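Local coordinates for protein aldehyde dehydrogenase (Burkholderia vietnamiensis, PDB 5KF0) that binds NADPH and, as a member of the aldehyde dehydrogenase family, probably oxidises aldehydes to carboxylic acids, at residues 46-51 against 221-226; 75-80 against 118-123; 130-135 against 477-482; 333-336 against 342-345. One frame throughout, in Å; residues are numbered along the deposited sequence.

The four contacts lie in separate regions of one chain, and none touches another. Contact 1 borders the cofactor pocket: Ala221 belongs to the NADPH pocket, and the side chain of Phe224 is about 5 Å from the bound NADPH. Contact 2 packs two helices of the same half, its centre about 29 Å from that of contact 1. Contact 3 lies on the strands that reach toward other subunits; its centre is about 35 Å from the centre of the chain. Helix 103-123 of contact 2 is followed in the chain by strand 129-133 of contact 3. Contact 4 is about 54 Å from contact 3, centre to centre. Its Arg343 side chain is about 8 Å from NADPH.

Contact 1 (46-51 against 221-226); sequences ADAQAI and ADLFTT
Ile51 sends CG2 anti to its backbone N and CG1 beside that N (chi1 -64°). Both branches thereby meet segment 221-226, CG2 against Leu223 and atom CE2 of Phe224, the CG1 arm against the same CE2. Phe224 has CG anti to its carbonyl carbon (chi1 -77°), which carries the far end of the ring toward Ile51. The contact joins the start of helix 48-60 to the short helix 222-226 of the Rossmann-type cofactor domain of the aldehyde dehydrogenase fold.

The touching is apolar. CD1 of Ile51 comes to 3.7 Å from CE2 of Phe224, approaching the ring obliquely. The two side chains cross at about a right angle. The carbonyl O of Ala221 lies at the edge of the Phe224 ring, in its plane. CG2 of Ile51 also lies 3.9 Å from CB of Leu223. Leu223 reaches past Ile51 to the first turn of the other helix, where its CD1 is 3.9 Å from the backbone O of Ala48. Ile51 and Phe224 are buried, while Ala48 and Leu223 are nearer the surface.

Leu214 also packs on Ile51. Val183 and Lys185 of strand 182-185 also touch Phe224. Ala221 touches the bound NADPH, so this packing lies directly beside the cofactor pocket.

Within segment 221-226, Thr226 OG1 donates to Asp222 OD2 at 2.8 Å, from above the carboxylate plane. Asp47 is the N-cap of helix 48-60: its OD1 accepts from Ala50 N at 3.0 Å, with an N-H...O angle of 157°.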
loop_
_atom_site.group_PDB
_atom_site.type_symbol
_atom_site.label_atom_id
_atom_site.label_comp_id
_atom_site.label_asym_id
_atom_site.label_seq_id
_atom_site.Cartn_x
_atom_site.Cartn_y
_atom_site.Cartn_z
ATOM N N ALA A 46 -37.067 9.082 -20.773
ATOM C CA ALA A 46 -37.326 9.717 -19.484
ATOM C C ALA A 46 -37.395 11.233 -19.630
ATOM O O ALA A 46 -36.500 11.842 -20.221
ATOM C CB ALA A 46 -36.230 9.341 -18.487
ATOM N N ASP A 47 -38.449 11.850 -19.083
ATOM C CA ASP A 47 -38.503 13.307 -19.068
ATOM C C ASP A 47 -37.910 13.835 -17.760
ATOM O O ASP A 47 -37.432 13.074 -16.913
ATOM C CB ASP A 47 -39.926 13.820 -19.308
ATOM C CG ASP A 47 -40.927 13.388 -18.240
ATOM O OD1 ASP A 47 -40.542 12.906 -17.157
ATOM O OD2 ASP A 47 -42.139 13.549 -18.496
ATOM N N ALA A 48 -37.910 15.162 -17.608
ATOM C CA ALA A 48 -37.259 15.753 -16.443
ATOM C C ALA A 48 -37.909 15.306 -15.142
ATOM O O ALA A 48 -37.229 15.214 -14.113
ATOM C CB ALA A 48 -37.271 17.279 -16.548
ATOM N N GLN A 49 -39.224 15.048 -15.153
ATOM C CA GLN A 49 -39.896 14.594 -13.937
ATOM C C GLN A 49 -39.420 13.211 -13.530
ATOM O O GLN A 49 -39.284 12.920 -12.336
ATOM C CB GLN A 49 -41.411 14.583 -14.128
ATOM C CG GLN A 49 -42.043 15.947 -14.060
ATOM C CD GLN A 49 -41.506 16.874 -15.126
ATOM O OE1 GLN A 49 -41.666 16.623 -16.321
ATOM N NE2 GLN A 49 -40.825 17.932 -14.698
ATOM N N ALA A 50 -39.195 12.335 -14.507
ATOM C CA ALA A 50 -38.663 11.014 -14.192
ATOM C C ALA A 50 -37.236 11.112 -13.673
ATOM O O ALA A 50 -36.852 10.378 -12.752
ATOM C CB ALA A 50 -38.731 10.105 -15.423
ATOM N N ILE A 51 -36.434 12.014 -14.251
ATOM C CA ILE A 51 -35.061 12.197 -13.781
ATOM C C ILE A 51 -35.066 12.717 -12.350
ATOM O O ILE A 51 -34.344 12.212 -11.482
ATOM C CB ILE A 51 -34.290 13.144 -14.719
ATOM C CG1 ILE A 51 -34.165 12.530 -16.113
ATOM C CG2 ILE A 51 -32.887 13.439 -14.158
ATOM C CD1 ILE A 51 -33.746 13.543 -17.189
ATOM N N ALA A 221 -31.384 16.716 -20.595
ATOM C CA ALA A 221 -30.559 16.050 -19.596
ATOM C C ALA A 221 -29.845 17.018 -18.658
ATOM O O ALA A 221 -28.850 16.635 -18.045
ATOM C CB ALA A 221 -29.531 15.143 -20.279
ATOM N N ASP A 222 -30.344 18.254 -18.512
ATOM C CA ASP A 222 -29.639 19.243 -17.695
ATOM C C ASP A 222 -29.419 18.753 -16.266
ATOM O O ASP A 222 -28.353 18.998 -15.680
ATOM C CB ASP A 222 -30.397 20.572 -17.679
ATOM C CG ASP A 222 -29.655 21.646 -16.891
ATOM O OD1 ASP A 222 -28.635 22.156 -17.412
ATOM O OD2 ASP A 222 -30.067 21.962 -15.750
ATOM N N LEU A 223 -30.407 18.059 -15.686
ATOM C CA LEU A 223 -30.315 17.709 -14.266
ATOM C C LEU A 223 -29.168 16.743 -13.986
ATOM O O LEU A 223 -28.652 16.714 -12.864
ATOM C CB LEU A 223 -31.632 17.101 -13.772
ATOM C CG LEU A 223 -32.781 18.106 -13.659
ATOM C CD1 LEU A 223 -34.095 17.376 -13.403
ATOM C CD2 LEU A 223 -32.508 19.129 -12.567
ATOM N N PHE A 224 -28.752 15.955 -14.979
ATOM C CA PHE A 224 -27.604 15.070 -14.767
ATOM C C PHE A 224 -26.341 15.846 -14.440
ATOM O O PHE A 224 -25.439 15.307 -13.793
ATOM C CB PHE A 224 -27.364 14.189 -15.994
ATOM C CG PHE A 224 -28.330 13.051 -16.098
ATOM C CD1 PHE A 224 -28.079 11.860 -15.431
ATOM C CD2 PHE A 224 -29.490 13.168 -16.848
ATOM C CE1 PHE A 224 -28.970 10.804 -15.507
ATOM C CE2 PHE A 224 -30.385 12.106 -16.925
ATOM C CZ PHE A 224 -30.123 10.932 -16.251
ATOM N N THR A 225 -26.249 17.094 -14.884
ATOM C CA THR A 225 -25.095 17.928 -14.571
ATOM C C THR A 225 -25.340 18.873 -13.400
ATOM O O THR A 225 -24.454 19.042 -12.545
ATOM C CB THR A 225 -24.690 18.730 -15.811
ATOM O OG1 THR A 225 -24.238 17.827 -16.833
ATOM C CG2 THR A 225 -23.578 19.747 -15.492
ATOM N N THR A 226 -26.521 19.487 -13.320
ATOM C CA THR A 226 -26.713 20.608 -12.402
ATOM C C THR A 226 -27.387 20.251 -11.078
ATOM O O THR A 226 -27.281 21.038 -10.134
ATOM C CB THR A 226 -27.526 21.731 -13.077
ATOM O OG1 THR A 226 -28.860 21.278 -13.360
ATOM C CG2 THR A 226 -26.857 22.170 -14.380
#

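Contact 2 (75-80 against 118-123)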
loop_
_atom_site.group_PDB
_atom_site.type_symbol
_atom_site.label_atom_id
_atom_site.label_comp_id
_atom_site.label_asym_id
_atom_site.label_seq_id
_atom_site.Cartn_x
_atom_site.Cartn_y
_atom_site.Cartn_z
ATOM N N ALA A 75 -21.973 -9.980 -3.986
ATOM C CA ALA A 75 -22.950 -10.932 -4.505
ATOM C C ALA A 75 -23.778 -10.323 -5.628
ATOM O O ALA A 75 -24.137 -11.016 -6.590
ATOM C CB ALA A 75 -23.858 -11.420 -3.375
ATOM N N VAL A 76 -24.117 -9.035 -5.508
ATOM C CA VAL A 76 -24.831 -8.343 -6.582
ATOM C C VAL A 76 -23.990 -8.348 -7.849
ATOM O O VAL A 76 -24.477 -8.669 -8.940
ATOM C CB VAL A 76 -25.193 -6.910 -6.149
ATOM C CG1 VAL A 76 -25.647 -6.100 -7.348
ATOM C CG2 VAL A 76 -26.291 -6.940 -5.078
ATOM N N LEU A 77 -22.705 -8.016 -7.716
ATOM C CA LEU A 77 -21.822 -7.994 -8.882
ATOM C C LEU A 77 -21.669 -9.386 -9.489
ATOM O O LEU A 77 -21.658 -9.538 -10.720
ATOM C CB LEU A 77 -20.461 -7.413 -8.488
ATOM C CG LEU A 77 -20.555 -5.913 -8.160
ATOM C CD1 LEU A 77 -19.377 -5.444 -7.289
ATOM C CD2 LEU A 77 -20.645 -5.090 -9.441
ATOM N N ASP A 78 -21.565 -10.413 -8.640
ATOM C CA ASP A 78 -21.441 -11.780 -9.137
ATOM C C ASP A 78 -22.694 -12.219 -9.877
ATOM O O ASP A 78 -22.605 -12.966 -10.859
ATOM C CB ASP A 78 -21.169 -12.751 -7.989
ATOM C CG ASP A 78 -19.813 -12.549 -7.362
ATOM O OD1 ASP A 78 -18.914 -12.004 -8.044
ATOM O OD2 ASP A 78 -19.644 -12.946 -6.188
ATOM N N HIS A 79 -23.878 -11.799 -9.398
ATOM C CA HIS A 79 -25.108 -12.093 -10.126
ATOM C C HIS A 79 -25.069 -11.511 -11.530
ATOM O O HIS A 79 -25.477 -12.168 -12.497
ATOM C CB HIS A 79 -26.327 -11.536 -9.397
ATOM C CG HIS A 79 -27.616 -11.806 -10.111
ATOM N ND1 HIS A 79 -28.235 -13.038 -10.088
ATOM C CD2 HIS A 79 -28.392 -11.010 -10.887
ATOM C CE1 HIS A 79 -29.342 -12.987 -10.810
ATOM N NE2 HIS A 79 -29.465 -11.767 -11.299
ATOM N N CYS A 80 -24.593 -10.266 -11.652
ATOM C CA CYS A 80 -24.435 -9.637 -12.957
ATOM C C CYS A 80 -23.496 -10.440 -13.851
ATOM O O CYS A 80 -23.822 -10.721 -15.009
ATOM C CB CYS A 80 -23.911 -8.213 -12.797
ATOM S SG CYS A 80 -25.116 -7.086 -12.039
ATOM N N ARG A 118 -16.206 -8.417 -13.058
ATOM C CA ARG A 118 -15.465 -9.357 -12.228
ATOM C C ARG A 118 -14.380 -8.651 -11.422
ATOM O O ARG A 118 -14.173 -8.976 -10.245
ATOM C CB ARG A 118 -14.860 -10.470 -13.078
ATOM C CG ARG A 118 -14.125 -11.463 -12.216
ATOM C CD ARG A 118 -13.825 -12.756 -12.913
ATOM N NE ARG A 118 -13.359 -13.706 -11.915
ATOM C CZ ARG A 118 -12.945 -14.938 -12.175
ATOM N NH1 ARG A 118 -12.933 -15.403 -13.423
ATOM N NH2 ARG A 118 -12.555 -15.706 -11.175
ATOM N N VAL A 119 -13.678 -7.681 -12.025
ATOM C CA VAL A 119 -12.714 -6.901 -11.242
ATOM C C VAL A 119 -13.424 -6.188 -10.096
ATOM O O VAL A 119 -12.923 -6.141 -8.961
ATOM C CB VAL A 119 -11.953 -5.892 -12.125
ATOM C CG1 VAL A 119 -11.022 -5.024 -11.277
ATOM C CG2 VAL A 119 -11.165 -6.587 -13.209
ATOM N N ALA A 120 -14.592 -5.608 -10.378
ATOM C CA ALA A 120 -15.342 -4.927 -9.328
ATOM C C ALA A 120 -15.758 -5.895 -8.224
ATOM O O ALA A 120 -15.728 -5.534 -7.041
ATOM C CB ALA A 120 -16.565 -4.228 -9.916
ATOM N N SER A 121 -16.176 -7.117 -8.585
ATOM C CA SER A 121 -16.523 -8.109 -7.569
ATOM C C SER A 121 -15.349 -8.373 -6.630
ATOM O O SER A 121 -15.530 -8.464 -5.411
ATOM C CB SER A 121 -16.974 -9.410 -8.241
ATOM O OG SER A 121 -17.003 -10.471 -7.296
ATOM N N GLU A 122 -14.140 -8.490 -7.184
ATOM C CA GLU A 122 -12.945 -8.679 -6.366
ATOM C C GLU A 122 -12.660 -7.465 -5.488
ATOM O O GLU A 122 -12.356 -7.610 -4.296
ATOM C CB GLU A 122 -11.739 -8.976 -7.267
ATOM C CG GLU A 122 -11.884 -10.238 -8.105
ATOM C CD GLU A 122 -10.820 -10.317 -9.194
ATOM O OE1 GLU A 122 -9.961 -9.408 -9.249
ATOM O OE2 GLU A 122 -10.843 -11.275 -9.991
ATOM N N GLU A 123 -12.738 -6.257 -6.059
ATOM C CA GLU A 123 -12.380 -5.066 -5.298
ATOM C C GLU A 123 -13.418 -4.737 -4.237
ATOM O O GLU A 123 -13.083 -4.081 -3.243
ATOM C CB GLU A 123 -12.177 -3.864 -6.228
ATOM C CG GLU A 123 -10.995 -4.018 -7.196
ATOM C CD GLU A 123 -9.637 -3.962 -6.501
ATOM O OE1 GLU A 123 -9.572 -3.534 -5.326
ATOM O OE2 GLU A 123 -8.632 -4.347 -7.135
#
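Ser121 and Asp78 supply the hydrogen bond of this contact. Ser121 OG donates to Asp78 OD1 at 2.6 Å. It meets that oxygen on the syn side, 25° out of the carboxylate plane. OG stands anti to the backbone N of Ser121 (chi1 166°), which swings it across toward helix 70-86.

Apolar packing lies next to this bond. Leu77 points at the other helix and puts CB 4.0 Å from CB of Ser121. Its CD1 reaches 4.0 Å from CB of Ala120 and 3.7 Å from the backbone O of Ala120. Two small residues, Ala120 and Ser121, thus face Leu77. The axes of the two short segments approach to 8.7 Å. They run antiparallel, at 162° between their directions. The pair is part of the helical layer of the cofactor-binding domain of the aldehyde dehydrogenase fold. Helix 164-178 backs it, with Ala173, Leu176 and Ala177 touching Leu77.

Charged groups link the pair to the second subunit. Asp78 OD2 forms a salt bridge with Arg118 of the second subunit, and Arg118 NH2 makes the reciprocal bridge to Asp78 of that subunit. One carboxylate thus holds a serine of its own chain and an arginine of its neighbour. Glu122 OE1 forms a further salt bridge with NH1 of Arg126 of the second subunit.

Contact 3 (130-135 against 477-482)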
loop_
_atom_site.group_PDB
_atom_site.type_symbol
_atom_site.label_atom_id
_atom_site.label_comp_id
_atom_site.label_asym_id
_atom_site.label_seq_id
_atom_site.Cartn_x
_atom_site.Cartn_y
_atom_site.Cartn_z
ATOM N N GLU A 130 -6.479 2.637 6.527
ATOM C CA GLU A 130 -5.155 2.685 7.115
ATOM C C GLU A 130 -5.236 3.007 8.599
ATOM O O GLU A 130 -6.110 3.764 9.044
ATOM C CB GLU A 130 -4.279 3.750 6.435
ATOM C CG GLU A 130 -4.014 3.522 4.960
ATOM C CD GLU A 130 -3.485 4.794 4.308
ATOM O OE1 GLU A 130 -2.278 5.035 4.409
ATOM O OE2 GLU A 130 -4.290 5.580 3.756
ATOM N N VAL A 131 -4.295 2.445 9.356
ATOM C CA VAL A 131 -4.039 2.860 10.733
ATOM C C VAL A 131 -2.806 3.747 10.675
ATOM O O VAL A 131 -1.707 3.266 10.393
ATOM C CB VAL A 131 -3.824 1.662 11.673
ATOM C CG1 VAL A 131 -3.631 2.163 13.105
ATOM C CG2 VAL A 131 -5.009 0.701 11.612
ATOM N N LEU A 132 -2.984 5.048 10.900
ATOM C CA LEU A 132 -1.931 6.030 10.665
ATOM C C LEU A 132 -1.197 6.390 11.953
ATOM O O LEU A 132 -1.827 6.735 12.958
ATOM C CB LEU A 132 -2.530 7.300 10.060
ATOM C CG LEU A 132 -3.283 7.151 8.747
ATOM C CD1 LEU A 132 -4.042 8.446 8.450
ATOM C CD2 LEU A 132 -2.326 6.789 7.601
ATOM N N ASN A 133 0.137 6.357 11.912
ATOM C CA ASN A 133 0.881 6.980 13.001
ATOM C C ASN A 133 0.684 8.483 12.928
ATOM O O ASN A 133 0.997 9.103 11.905
ATOM C CB ASN A 133 2.373 6.676 12.956
ATOM C CG ASN A 133 3.118 7.459 14.026
ATOM O OD1 ASN A 133 2.818 7.325 15.223
ATOM N ND2 ASN A 133 4.047 8.324 13.606
ATOM N N LEU A 134 0.167 9.058 14.010
ATOM C CA LEU A 134 0.034 10.497 14.135
ATOM C C LEU A 134 1.013 11.085 15.135
ATOM O O LEU A 134 1.099 12.313 15.242
ATOM C CB LEU A 134 -1.402 10.868 14.548
ATOM C CG LEU A 134 -2.515 10.417 13.591
ATOM C CD1 LEU A 134 -3.849 10.992 14.053
ATOM C CD2 LEU A 134 -2.244 10.849 12.145
ATOM N N GLU A 135 1.773 10.251 15.849
ATOM C CA GLU A 135 2.730 10.758 16.831
ATOM C C GLU A 135 4.008 11.202 16.113
ATOM O O GLU A 135 5.064 10.565 16.173
ATOM C CB GLU A 135 3.017 9.710 17.901
ATOM C CG GLU A 135 1.795 9.239 18.656
ATOM C CD GLU A 135 2.170 8.376 19.857
ATOM O OE1 GLU A 135 2.961 7.425 19.694
ATOM O OE2 GLU A 135 1.693 8.655 20.969
ATOM N N PRO A 477 -12.847 9.819 1.889
ATOM C CA PRO A 477 -12.180 9.319 3.094
ATOM C C PRO A 477 -12.828 9.914 4.334
ATOM O O PRO A 477 -13.198 11.094 4.364
ATOM C CB PRO A 477 -10.730 9.798 2.942
ATOM C CG PRO A 477 -10.788 10.923 1.983
ATOM C CD PRO A 477 -11.990 10.707 1.090
ATOM N N ARG A 478 -12.988 9.088 5.365
ATOM C CA ARG A 478 -13.450 9.597 6.652
ATOM C C ARG A 478 -12.455 9.151 7.711
ATOM O O ARG A 478 -12.319 7.951 7.984
ATOM C CB ARG A 478 -14.868 9.129 6.990
ATOM C CG ARG A 478 -15.428 9.889 8.199
ATOM C CD ARG A 478 -16.895 9.573 8.443
ATOM N NE ARG A 478 -17.746 10.061 7.361
ATOM C CZ ARG A 478 -18.988 9.632 7.160
ATOM N NH1 ARG A 478 -19.490 8.684 7.955
ATOM N NH2 ARG A 478 -19.721 10.131 6.166
ATOM N N LEU A 479 -11.734 10.122 8.257
ATOM C CA LEU A 479 -10.725 9.878 9.273
ATOM C C LEU A 479 -11.381 9.820 10.641
ATOM O O LEU A 479 -12.250 10.635 10.953
ATOM C CB LEU A 479 -9.690 11.007 9.243
ATOM C CG LEU A 479 -8.606 11.006 10.322
ATOM C CD1 LEU A 479 -7.645 9.833 10.089
ATOM C CD2 LEU A 479 -7.877 12.360 10.289
ATOM N N MET A 480 -10.966 8.853 11.455
ATOM C CA MET A 480 -11.263 8.863 12.879
ATOM C C MET A 480 -9.946 9.035 13.619
ATOM O O MET A 480 -9.045 8.193 13.489
ATOM C CB MET A 480 -11.976 7.582 13.331
ATOM C CG MET A 480 -12.266 7.585 14.830
ATOM S SD MET A 480 -13.210 6.134 15.368
ATOM C CE MET A 480 -12.057 4.872 14.866
ATOM N N VAL A 481 -9.833 10.117 14.386
ATOM C CA VAL A 481 -8.691 10.355 15.264
ATOM C C VAL A 481 -9.105 9.944 16.665
ATOM O O VAL A 481 -10.095 10.458 17.192
ATOM C CB VAL A 481 -8.268 11.833 15.244
ATOM C CG1 VAL A 481 -7.117 12.073 16.231
ATOM C CG2 VAL A 481 -7.892 12.261 13.824
ATOM N N VAL A 482 -8.359 9.034 17.285
ATOM C CA VAL A 482 -8.645 8.616 18.653
ATOM C C VAL A 482 -7.547 9.157 19.559
ATOM O O VAL A 482 -6.360 8.886 19.330
ATOM C CB VAL A 482 -8.741 7.091 18.766
ATOM C CG1 VAL A 482 -8.981 6.686 20.220
ATOM C CG2 VAL A 482 -9.859 6.571 17.857
#
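Leu132, Leu134, Leu479 and Val481 make this contact, and all four are aliphatic. Neither segment brings a flat group to the other, so there is no ring face or edge to cover; single methyl groups do the touching.

The methyls form two pairs. CD1 of Leu132 lies 4.2 Å from CD1 of Leu479. CD1 of Leu134 lies 4.1 Å from CG1 of Val481. In each pair the side chains meet at a slant. Leu479 has CG anti to its backbone N (chi1 175°), which stretches its branch across toward Leu132. Leu132 and Leu134 instead turn CG beside the backbone N, and both side chains leave the backbone toward strand 475-483. The backbones stay well apart: the closest CA pair, Leu134 and Val481, is separated by 8.8 Å. All four side chains are buried in the assembly.

For Leu132 and Leu479 the spacing follows from the antiparallel three-stranded sheet. Strand 143-151 runs between the two outer strands and bonds to both, for example to Leu132 through Gly145 and to Met480 through Tyr146. These two leucines therefore meet over the middle strand. Leu134 sits in the loop just after strand 129-133. This sheet belongs to the oligomerisation region of the aldehyde dehydrogenase fold. Residues 479-482 pair in parallel with a strand of the third subunit, and Glu130 and Val131 pair antiparallel with a strand of the fourth.

Contact 4 (333-336 against 342-345)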
loop_
_atom_site.group_PDB
_atom_site.type_symbol
_atom_site.label_atom_id
_atom_site.label_comp_id
_atom_site.label_asym_id
_atom_site.label_seq_id
_atom_site.Cartn_x
_atom_site.Cartn_y
_atom_site.Cartn_z
ATOM N N GLY A 333 -17.225 -1.777 -40.075
ATOM C CA GLY A 333 -18.648 -1.551 -40.215
ATOM C C GLY A 333 -18.958 -0.093 -40.498
ATOM O O GLY A 333 -18.057 0.726 -40.708
ATOM N N PRO A 334 -20.242 0.262 -40.490
ATOM C CA PRO A 334 -20.630 1.654 -40.749
ATOM C C PRO A 334 -20.165 2.589 -39.648
ATOM O O PRO A 334 -20.106 2.227 -38.472
ATOM C CB PRO A 334 -22.161 1.589 -40.779
ATOM C CG PRO A 334 -22.485 0.456 -39.867
ATOM C CD PRO A 334 -21.407 -0.576 -40.143
ATOM N N MET A 335 -19.860 3.825 -40.034
ATOM C CA MET A 335 -19.763 4.858 -39.013
ATOM C C MET A 335 -21.153 5.120 -38.429
ATOM O O MET A 335 -22.179 4.699 -38.978
ATOM C CB MET A 335 -19.154 6.131 -39.591
ATOM C CG MET A 335 -17.682 5.967 -39.955
ATOM S SD MET A 335 -16.969 7.467 -40.637
ATOM C CE MET A 335 -17.085 8.568 -39.210
ATOM N N ILE A 336 -21.175 5.815 -37.290
ATOM C CA ILE A 336 -22.395 5.911 -36.501
ATOM C C ILE A 336 -23.491 6.691 -37.212
ATOM O O ILE A 336 -24.673 6.472 -36.920
ATOM C CB ILE A 336 -22.074 6.517 -35.118
ATOM C CG1 ILE A 336 -23.282 6.392 -34.178
ATOM C CG2 ILE A 336 -21.582 7.975 -35.249
ATOM C CD1 ILE A 336 -23.726 4.945 -33.940
ATOM N N ARG A 342 -19.668 12.454 -43.119
ATOM C CA ARG A 342 -19.427 13.672 -43.887
ATOM C C ARG A 342 -18.458 14.608 -43.178
ATOM O O ARG A 342 -17.666 15.285 -43.846
ATOM C CB ARG A 342 -20.742 14.398 -44.165
ATOM C CG ARG A 342 -21.602 13.726 -45.212
ATOM C CD ARG A 342 -22.712 14.654 -45.695
ATOM N NE ARG A 342 -23.631 15.027 -44.622
ATOM C CZ ARG A 342 -24.665 14.285 -44.233
ATOM N NH1 ARG A 342 -24.906 13.122 -44.820
ATOM N NH2 ARG A 342 -25.455 14.702 -43.253
ATOM N N ARG A 343 -18.503 14.666 -41.842
ATOM C CA ARG A 343 -17.521 15.458 -41.106
ATOM C C ARG A 343 -16.109 14.991 -41.429
ATOM O O ARG A 343 -15.248 15.783 -41.832
ATOM C CB ARG A 343 -17.768 15.367 -39.598
ATOM C CG ARG A 343 -16.594 15.922 -38.763
ATOM C CD ARG A 343 -16.701 15.622 -37.268
ATOM N NE ARG A 343 -16.890 14.197 -36.969
ATOM C CZ ARG A 343 -15.920 13.288 -36.977
ATOM N NH1 ARG A 343 -14.681 13.636 -37.284
ATOM N NH2 ARG A 343 -16.198 12.018 -36.696
ATOM N N LEU A 344 -15.860 13.695 -41.267
ATOM C CA LEU A 344 -14.516 13.163 -41.463
ATOM C C LEU A 344 -14.091 13.241 -42.924
ATOM O O LEU A 344 -12.938 13.580 -43.218
ATOM C CB LEU A 344 -14.455 11.725 -40.955
ATOM C CG LEU A 344 -13.087 11.056 -41.061
ATOM C CD1 LEU A 344 -11.995 11.887 -40.373
ATOM C CD2 LEU A 344 -13.215 9.691 -40.411
ATOM N N SER A 345 -15.002 12.938 -43.857
ATOM C CA SER A 345 -14.637 13.042 -45.267
ATOM C C SER A 345 -14.322 14.483 -45.652
ATOM O O SER A 345 -13.460 14.715 -46.507
ATOM C CB SER A 345 -15.744 12.464 -46.155
ATOM O OG SER A 345 -16.850 13.339 -46.253
#
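Met335 and Leu344 make the apolar part of this contact. The methyl CE of Met335 lies 4.2 Å from CD2 of Leu344. The methionine is extended as far as SD (chi2 180°), and the bend at its last torsion (chi3 65°) sets CE against Leu344 of helix 338-353. Both side chains are buried. Phe369 of strand 368-375 touches both of them, and Pro391 also packs on Met335.

A looser contact involves a charged group. CE of Met335 is 4.4 Å from NH2 of Arg343 and approaches the guanidinium obliquely. The polar end of Arg343 is held by other residues. NH2 forms a salt bridge with Glu340, NH1 bonds to the O of Ala388, and the group makes a cation-pi contact with Trp347. These partners fix the guanidinium beside the methyl.

The backbone of the loop has its own tie. Met335 bonds through its backbone to Ala367. This helps to hold segment 333-336 in place just before helix 338-353 begins. The arrangement is a loop packing back on the helix it leads into, within what is probably the catalytic domain of the aldehyde dehydrogenase fold.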